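Local coordinates for penicillin-binding protein activator LpoB (Salmonella enterica subsp. enterica serovar Typhimurium, PDB 4Q6V), which is an outer-membrane lipoprotein that probably regulates peptidoglycan synthesis by activating penicillin-binding protein 1B, and is represented by its C-terminal domain, at residues N4-L15 against T47-F58. Residues are numbered along the deposited sequence; the frame is centred on the assembly and turned at random.
Sequences NGAMQPLVSKML and TLRNALANNGKF
The Phe58 ring meets Leu15 and Met14 through its CE2–CZ side. Leu15 CD2 comes in obliquely, 3.4 Å from Phe58 CZ, and Met14 CE, also oblique, lies 3.6 Å from the same CZ. Over one face, offset toward the rim, sits the carbonyl oxygen of Gly56. Met14 reaches the ring because its chain, extended as far as SE, bends at the last torsion (chi3 84°); that turn also sets CE 3.7 Å from Leu52 CD2. Farther back along helix 3-15, the Gln8 amide donates from NE2 to OD1 of Asn4, one turn earlier, across 2.6 Å; the acceptor is in the Gln8 amide plane, but the donor stands well above the Asn4 carbonyl plane. NE2 also passes the methyl of Ala51.

Between these ends the packing is aliphatic. Val11 has CG1 anti to the backbone N (chi1 166°) and points both methyls at helix 41-54, with CG2 3.9 Å from Leu52 CD2 and close to Ala51 CB. Selenomethionine Met7 lays its extended chain across Leu48 at about a right angle, and its SE rests 3.6 Å from the CG2 methyl of Thr47, whose hydroxyl is bonded to Glu43 O in its own helix. Past the helix end, Gly56, at positive phi, brings its backbone close against Leu15, whose CD1 packs on Asn55 O and Gly56 N.

The two helices run side by side, crossing at -37° with their axes 9.8 Å apart, and cover one face of the mixed sheet, where Leu48 and Leu52 reach Val28. Methyls, selenium and one aromatic ring therefore carry this joint; the Gln8 amide and Thr47 hydroxyl each bond within their own helix, and burial of apolar surface holds the two helices together.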
ATOM      1  N   ASN A   4     -11.454  -7.862   1.546  1.00 30.14           N
ATOM      2  CA  ASN A   4     -11.594  -7.594   2.996  1.00 28.00           C
ATOM      3  C   ASN A   4     -11.183  -8.760   3.882  1.00 29.46           C
ATOM      4  O   ASN A   4     -10.486  -8.613   4.882  1.00 25.96           O
ATOM      5  CB  ASN A   4     -13.024  -7.135   3.348  1.00 36.48           C
ATOM      6  CG  ASN A   4     -13.274  -5.628   3.151  1.00 38.98           C
ATOM      7  OD1 ASN A   4     -12.395  -4.786   3.343  1.00 45.51           O
ATOM      8  ND2 ASN A   4     -14.489  -5.273   2.790  1.00 38.14           N
ATOM      9  N   GLY A   5     -11.612  -9.965   3.524  1.00 27.27           N
ATOM     10  CA  GLY A   5     -11.280 -11.136   4.290  1.00 23.97           C
ATOM     11  C   GLY A   5      -9.808 -11.338   4.410  1.00 25.26           C
ATOM     12  O   GLY A   5      -9.310 -11.729   5.483  1.00 25.63           O
ATOM     13  N   ALA A   6      -9.098 -11.047   3.316  1.00 27.04           N
ATOM     14  CA  ALA A   6      -7.647 -11.051   3.313  1.00 26.14           C
ATOM     15  C   ALA A   6      -7.015  -9.813   3.973  1.00 27.89           C
ATOM     16  O   ALA A   6      -6.051  -9.941   4.766  1.00 29.40           O
ATOM     17  CB  ALA A   6      -7.162 -11.208   1.897  1.00 25.93           C
HETATM   18  N   MSE A   7      -7.589  -8.647   3.681  1.00 26.55           N
HETATM   19  CA  MSE A   7      -6.945  -7.376   4.036  1.00 27.81           C
HETATM   20  C   MSE A   7      -7.184  -6.990   5.489  1.00 31.18           C
HETATM   21  O   MSE A   7      -6.301  -6.463   6.149  1.00 30.69           O
HETATM   22  CB  MSE A   7      -7.429  -6.299   3.110  1.00 26.57           C
HETATM   23  CG  MSE A   7      -6.547  -6.171   1.870  1.00 25.43           C
HETATM   24 SE   MSE A   7      -7.455  -5.183   0.432  1.00 27.89          SE
HETATM   25  CE  MSE A   7      -5.965  -5.236  -0.828  1.00 22.70           C
ATOM     26  N   GLN A   8      -8.376  -7.286   6.028  1.00 33.47           N
ATOM     27  CA  GLN A   8      -8.771  -6.847   7.372  1.00 32.16           C
ATOM     28  C   GLN A   8      -7.872  -7.405   8.460  1.00 30.78           C
ATOM     29  O   GLN A   8      -7.421  -6.674   9.348  1.00 31.83           O
ATOM     30  CB  GLN A   8     -10.236  -7.211   7.689  1.00 39.06           C
ATOM     31  CG  GLN A   8     -11.288  -6.567   6.812  1.00 46.62           C
ATOM     32  CD  GLN A   8     -11.323  -5.063   6.928  1.00 51.66           C
ATOM     33  OE1 GLN A   8     -10.974  -4.497   7.966  1.00 56.38           O
ATOM     34  NE2 GLN A   8     -11.738  -4.397   5.841  1.00 54.80           N
ATOM     35  N   PRO A   9      -7.602  -8.708   8.427  1.00 27.37           N
ATOM     36  CA  PRO A   9      -6.730  -9.259   9.438  1.00 27.68           C
ATOM     37  C   PRO A   9      -5.299  -8.720   9.358  1.00 27.49           C
ATOM     38  O   PRO A   9      -4.645  -8.630  10.382  1.00 27.23           O
ATOM     39  CB  PRO A   9      -6.751 -10.763   9.155  1.00 28.17           C
ATOM     40  CG  PRO A   9      -7.496 -10.977   7.897  1.00 28.41           C
ATOM     41  CD  PRO A   9      -8.337  -9.761   7.700  1.00 29.93           C
ATOM     42  N   LEU A  10      -4.830  -8.411   8.140  1.00 28.50           N
ATOM     43  CA  LEU A  10      -3.441  -7.959   7.935  1.00 26.02           C
ATOM     44  C   LEU A  10      -3.341  -6.509   8.408  1.00 23.85           C
ATOM     45  O   LEU A  10      -2.393  -6.122   9.084  1.00 27.06           O
ATOM     46  CB  LEU A  10      -3.070  -8.064   6.477  1.00 26.71           C
ATOM     47  CG  LEU A  10      -2.850  -9.454   5.878  1.00 26.12           C
ATOM     48  CD1 LEU A  10      -2.548  -9.410   4.395  1.00 25.18           C
ATOM     49  CD2 LEU A  10      -1.701 -10.118   6.607  1.00 27.90           C
ATOM     50  N   VAL A  11      -4.343  -5.704   8.084  1.00 24.23           N
ATOM     51  CA  VAL A  11      -4.369  -4.315   8.593  1.00 25.08           C
ATOM     52  C   VAL A  11      -4.422  -4.268  10.113  1.00 27.25           C
ATOM     53  O   VAL A  11      -3.793  -3.450  10.764  1.00 25.06           O
ATOM     54  CB  VAL A  11      -5.525  -3.519   8.002  1.00 24.18           C
ATOM     55  CG1 VAL A  11      -5.742  -2.239   8.788  1.00 26.55           C
ATOM     56  CG2 VAL A  11      -5.236  -3.228   6.537  1.00 25.28           C
ATOM     57  N   SER A  12      -5.194  -5.172  10.687  1.00 28.64           N
ATOM     58  CA  SER A  12      -5.341  -5.278  12.125  1.00 27.53           C
ATOM     59  C   SER A  12      -4.035  -5.657  12.780  1.00 26.22           C
ATOM     60  O   SER A  12      -3.706  -5.037  13.776  1.00 25.06           O
ATOM     61  CB  SER A  12      -6.429  -6.328  12.443  1.00 28.44           C
ATOM     62  OG  SER A  12      -6.568  -6.455  13.830  1.00 32.78           O
ATOM     63  N   LYS A  13      -3.292  -6.597  12.197  1.00 26.58           N
ATOM     64  CA  LYS A  13      -2.000  -6.999  12.684  1.00 26.94           C
ATOM     65  C   LYS A  13      -0.923  -5.928  12.467  1.00 29.26           C
ATOM     66  O   LYS A  13       0.043  -5.821  13.236  1.00 23.38           O
ATOM     67  CB  LYS A  13      -1.514  -8.238  11.975  1.00 31.69           C
ATOM     68  CG  LYS A  13      -2.357  -9.478  12.209  1.00 36.32           C
ATOM     69  CD  LYS A  13      -2.070 -10.627  11.231  1.00 40.89           C
ATOM     70  CE  LYS A  13      -0.571 -10.857  11.076  1.00 47.02           C
ATOM     71  NZ  LYS A  13      -0.242 -11.883  10.044  1.00 53.11           N
HETATM   72  N   MSE A  14      -1.084  -5.133  11.408  1.00 25.49           N
HETATM   73  CA  MSE A  14      -0.118  -4.048  11.149  1.00 26.54           C
HETATM   74  C   MSE A  14      -0.304  -2.951  12.175  1.00 26.30           C
HETATM   75  O   MSE A  14       0.651  -2.334  12.605  1.00 25.15           O
HETATM   76  CB  MSE A  14      -0.340  -3.476   9.763  1.00 26.98           C
HETATM   77  CG  MSE A  14       0.693  -2.413   9.395  1.00 25.19           C
HETATM   78 SE   MSE A  14       0.029  -1.523   7.783  1.00 29.41          SE
HETATM   79  CE  MSE A  14      -1.162  -0.238   8.637  1.00 27.02           C
ATOM     80  N   LEU A  15      -1.543  -2.738  12.611  1.00 29.31           N
ATOM     81  CA  LEU A  15      -1.875  -1.705  13.570  1.00 29.99           C
ATOM     82  C   LEU A  15      -1.446  -2.057  14.984  1.00 30.73           C
ATOM     83  O   LEU A  15      -1.327  -1.162  15.819  1.00 33.73           O
ATOM     84  CB  LEU A  15      -3.361  -1.417  13.549  1.00 32.25           C
ATOM     85  CG  LEU A  15      -3.846  -0.634  12.329  1.00 33.11           C
ATOM     86  CD1 LEU A  15      -5.365  -0.484  12.353  1.00 33.15           C
ATOM     87  CD2 LEU A  15      -3.202   0.732  12.309  1.00 34.61           C
ATOM     88  N   THR A  47     -10.256  -1.008  -1.777  1.00 33.39           N
ATOM     89  CA  THR A  47     -10.572  -1.796  -0.591  1.00 32.10           C
ATOM     90  C   THR A  47      -9.553  -1.546   0.523  1.00 31.97           C
ATOM     91  O   THR A  47      -9.892  -1.409   1.687  1.00 31.78           O
ATOM     92  CB  THR A  47     -10.662  -3.304  -0.945  1.00 32.51           C
ATOM     93  OG1 THR A  47     -11.759  -3.502  -1.843  1.00 28.97           O
ATOM     94  CG2 THR A  47     -10.886  -4.176   0.276  1.00 32.57           C
ATOM     95  N   LEU A  48      -8.283  -1.549   0.141  1.00 30.63           N
ATOM     96  CA  LEU A  48      -7.189  -1.443   1.049  1.00 28.07           C
ATOM     97  C   LEU A  48      -7.242  -0.073   1.726  1.00 26.24           C
ATOM     98  O   LEU A  48      -7.078   0.032   2.951  1.00 25.80           O
ATOM     99  CB  LEU A  48      -5.833  -1.599   0.298  1.00 28.00           C
ATOM    100  CG  LEU A  48      -4.602  -1.620   1.233  1.00 25.34           C
ATOM    101  CD1 LEU A  48      -4.755  -2.580   2.375  1.00 27.99           C
ATOM    102  CD2 LEU A  48      -3.330  -1.889   0.431  1.00 26.20           C
ATOM    103  N   ARG A  49      -7.423   0.964   0.926  1.00 28.18           N
ATOM    104  CA  ARG A  49      -7.437   2.352   1.402  1.00 28.18           C
ATOM    105  C   ARG A  49      -8.574   2.490   2.425  1.00 31.03           C
ATOM    106  O   ARG A  49      -8.443   3.160   3.472  1.00 29.16           O
ATOM    107  CB  ARG A  49      -7.575   3.315   0.242  1.00 29.64           C
ATOM    108  CG  ARG A  49      -6.326   3.507  -0.613  1.00 30.13           C
ATOM    109  CD  ARG A  49      -6.623   4.381  -1.825  1.00 27.22           C
ATOM    110  NE  ARG A  49      -7.128   5.670  -1.404  1.00 30.93           N
ATOM    111  CZ  ARG A  49      -6.419   6.787  -1.228  1.00 28.99           C
ATOM    112  NH1 ARG A  49      -5.133   6.819  -1.490  1.00 28.66           N
ATOM    113  NH2 ARG A  49      -7.007   7.900  -0.804  1.00 27.57           N
ATOM    114  N   ASN A  50      -9.686   1.797   2.154  1.00 31.19           N
ATOM    115  CA  ASN A  50     -10.820   1.823   3.088  1.00 29.67           C
ATOM    116  C   ASN A  50     -10.527   1.170   4.408  1.00 28.74           C
ATOM    117  O   ASN A  50     -10.734   1.770   5.457  1.00 29.31           O
ATOM    118  CB  ASN A  50     -12.056   1.251   2.413  1.00 33.24           C
ATOM    119  CG  ASN A  50     -12.603   2.175   1.341  1.00 33.80           C
ATOM    120  OD1 ASN A  50     -12.925   1.751   0.233  1.00 37.81           O
ATOM    121  ND2 ASN A  50     -12.709   3.452   1.659  1.00 34.11           N
ATOM    122  N   ALA A  51      -9.980  -0.040   4.343  1.00 26.71           N
ATOM    123  CA  ALA A  51      -9.552  -0.749   5.538  1.00 30.10           C
ATOM    124  C   ALA A  51      -8.583   0.095   6.391  1.00 29.89           C
ATOM    125  O   ALA A  51      -8.636   0.049   7.621  1.00 32.50           O
ATOM    126  CB  ALA A  51      -8.905  -2.088   5.216  1.00 29.48           C
ATOM    127  N   LEU A  52      -7.730   0.871   5.722  1.00 28.74           N
ATOM    128  CA  LEU A  52      -6.744   1.683   6.412  1.00 25.70           C
ATOM    129  C   LEU A  52      -7.300   2.975   6.981  1.00 28.34           C
ATOM    130  O   LEU A  52      -6.879   3.390   8.078  1.00 30.14           O
ATOM    131  CB  LEU A  52      -5.612   1.998   5.451  1.00 23.89           C
ATOM    132  CG  LEU A  52      -4.752   0.804   5.077  1.00 22.18           C
ATOM    133  CD1 LEU A  52      -3.934   1.107   3.844  1.00 20.93           C
ATOM    134  CD2 LEU A  52      -3.865   0.375   6.229  1.00 22.19           C
ATOM    135  N   ALA A  53      -8.204   3.620   6.228  1.00 28.18           N
ATOM    136  CA  ALA A  53      -8.894   4.822   6.670  1.00 29.61           C
ATOM    137  C   ALA A  53      -9.879   4.575   7.802  1.00 37.01           C
ATOM    138  O   ALA A  53     -10.146   5.496   8.562  1.00 45.96           O
ATOM    139  CB  ALA A  53      -9.638   5.477   5.516  1.00 30.03           C
ATOM    140  N   ASN A  54     -10.388   3.352   7.920  1.00 39.25           N
ATOM    141  CA  ASN A  54     -11.415   3.008   8.899  1.00 47.66           C
ATOM    142  C   ASN A  54     -10.792   2.433  10.157  1.00 51.06           C
ATOM    143  O   ASN A  54     -11.181   2.816  11.260  1.00 52.89           O
ATOM    144  CB  ASN A  54     -12.435   2.007   8.307  1.00 50.41           C
ATOM    145  CG  ASN A  54     -13.280   2.611   7.186  1.00 53.97           C
ATOM    146  OD1 ASN A  54     -13.290   3.825   6.945  1.00 57.97           O
ATOM    147  ND2 ASN A  54     -14.009   1.762   6.475  1.00 59.35           N
ATOM    148  N   ASN A  55      -9.850   1.506   9.986  1.00 48.47           N
ATOM    149  CA  ASN A  55      -9.060   1.001  11.113  1.00 57.52           C
ATOM    150  C   ASN A  55      -7.731   1.736  11.254  1.00 53.80           C
ATOM    151  O   ASN A  55      -6.893   1.713  10.361  1.00 63.85           O
ATOM    152  CB  ASN A  55      -8.796  -0.504  11.014  1.00 64.42           C
ATOM    153  CG  ASN A  55     -10.056  -1.320  10.778  1.00 68.90           C
ATOM    154  OD1 ASN A  55     -10.030  -2.267   9.989  1.00 66.20           O
ATOM    155  ND2 ASN A  55     -11.158  -0.970  11.451  1.00 72.93           N
ATOM    156  N   GLY A  56      -7.548   2.402  12.384  1.00 46.37           N
ATOM    157  CA  GLY A  56      -6.288   3.090  12.645  1.00 47.22           C
ATOM    158  C   GLY A  56      -6.166   4.477  12.043  1.00 43.37           C
ATOM    159  O   GLY A  56      -5.102   5.094  12.180  1.00 42.67           O
ATOM    160  N   LYS A  57      -7.229   4.961  11.383  1.00 38.31           N
ATOM    161  CA  LYS A  57      -7.554   6.385  11.254  1.00 35.35           C
ATOM    162  C   LYS A  57      -6.371   7.156  10.612  1.00 35.25           C
ATOM    163  O   LYS A  57      -6.233   8.371  10.818  1.00 37.34           O
ATOM    164  CB  LYS A  57      -7.943   6.995  12.609  1.00 39.24           C
ATOM    165  CG  LYS A  57      -6.814   7.713  13.385  1.00 47.75           C
ATOM    166  CD  LYS A  57      -7.174   8.264  14.781  1.00 48.40           C
ATOM    167  CE  LYS A  57      -6.230   7.817  15.881  1.00 45.69           C
ATOM    168  NZ  LYS A  57      -6.822   6.717  16.703  1.00 47.59           N
ATOM    169  N   PHE A  58      -5.543   6.471   9.808  1.00 27.96           N
ATOM    170  CA  PHE A  58      -4.520   7.144   9.027  1.00 25.79           C
ATOM    171  C   PHE A  58      -5.134   8.243   8.181  1.00 24.03           C
ATOM    172  O   PHE A  58      -6.268   8.121   7.752  1.00 26.24           O
ATOM    173  CB  PHE A  58      -3.803   6.177   8.089  1.00 25.80           C
ATOM    174  CG  PHE A  58      -3.107   5.048   8.777  1.00 24.89           C
ATOM    175  CD1 PHE A  58      -1.880   5.246   9.394  1.00 24.97           C
ATOM    176  CD2 PHE A  58      -3.698   3.782   8.812  1.00 24.78           C
ATOM    177  CE1 PHE A  58      -1.241   4.205  10.038  1.00 23.84           C
ATOM    178  CE2 PHE A  58      -3.060   2.741   9.429  1.00 26.93           C
ATOM    179  CZ  PHE A  58      -1.828   2.949  10.059  1.00 26.98           C
TER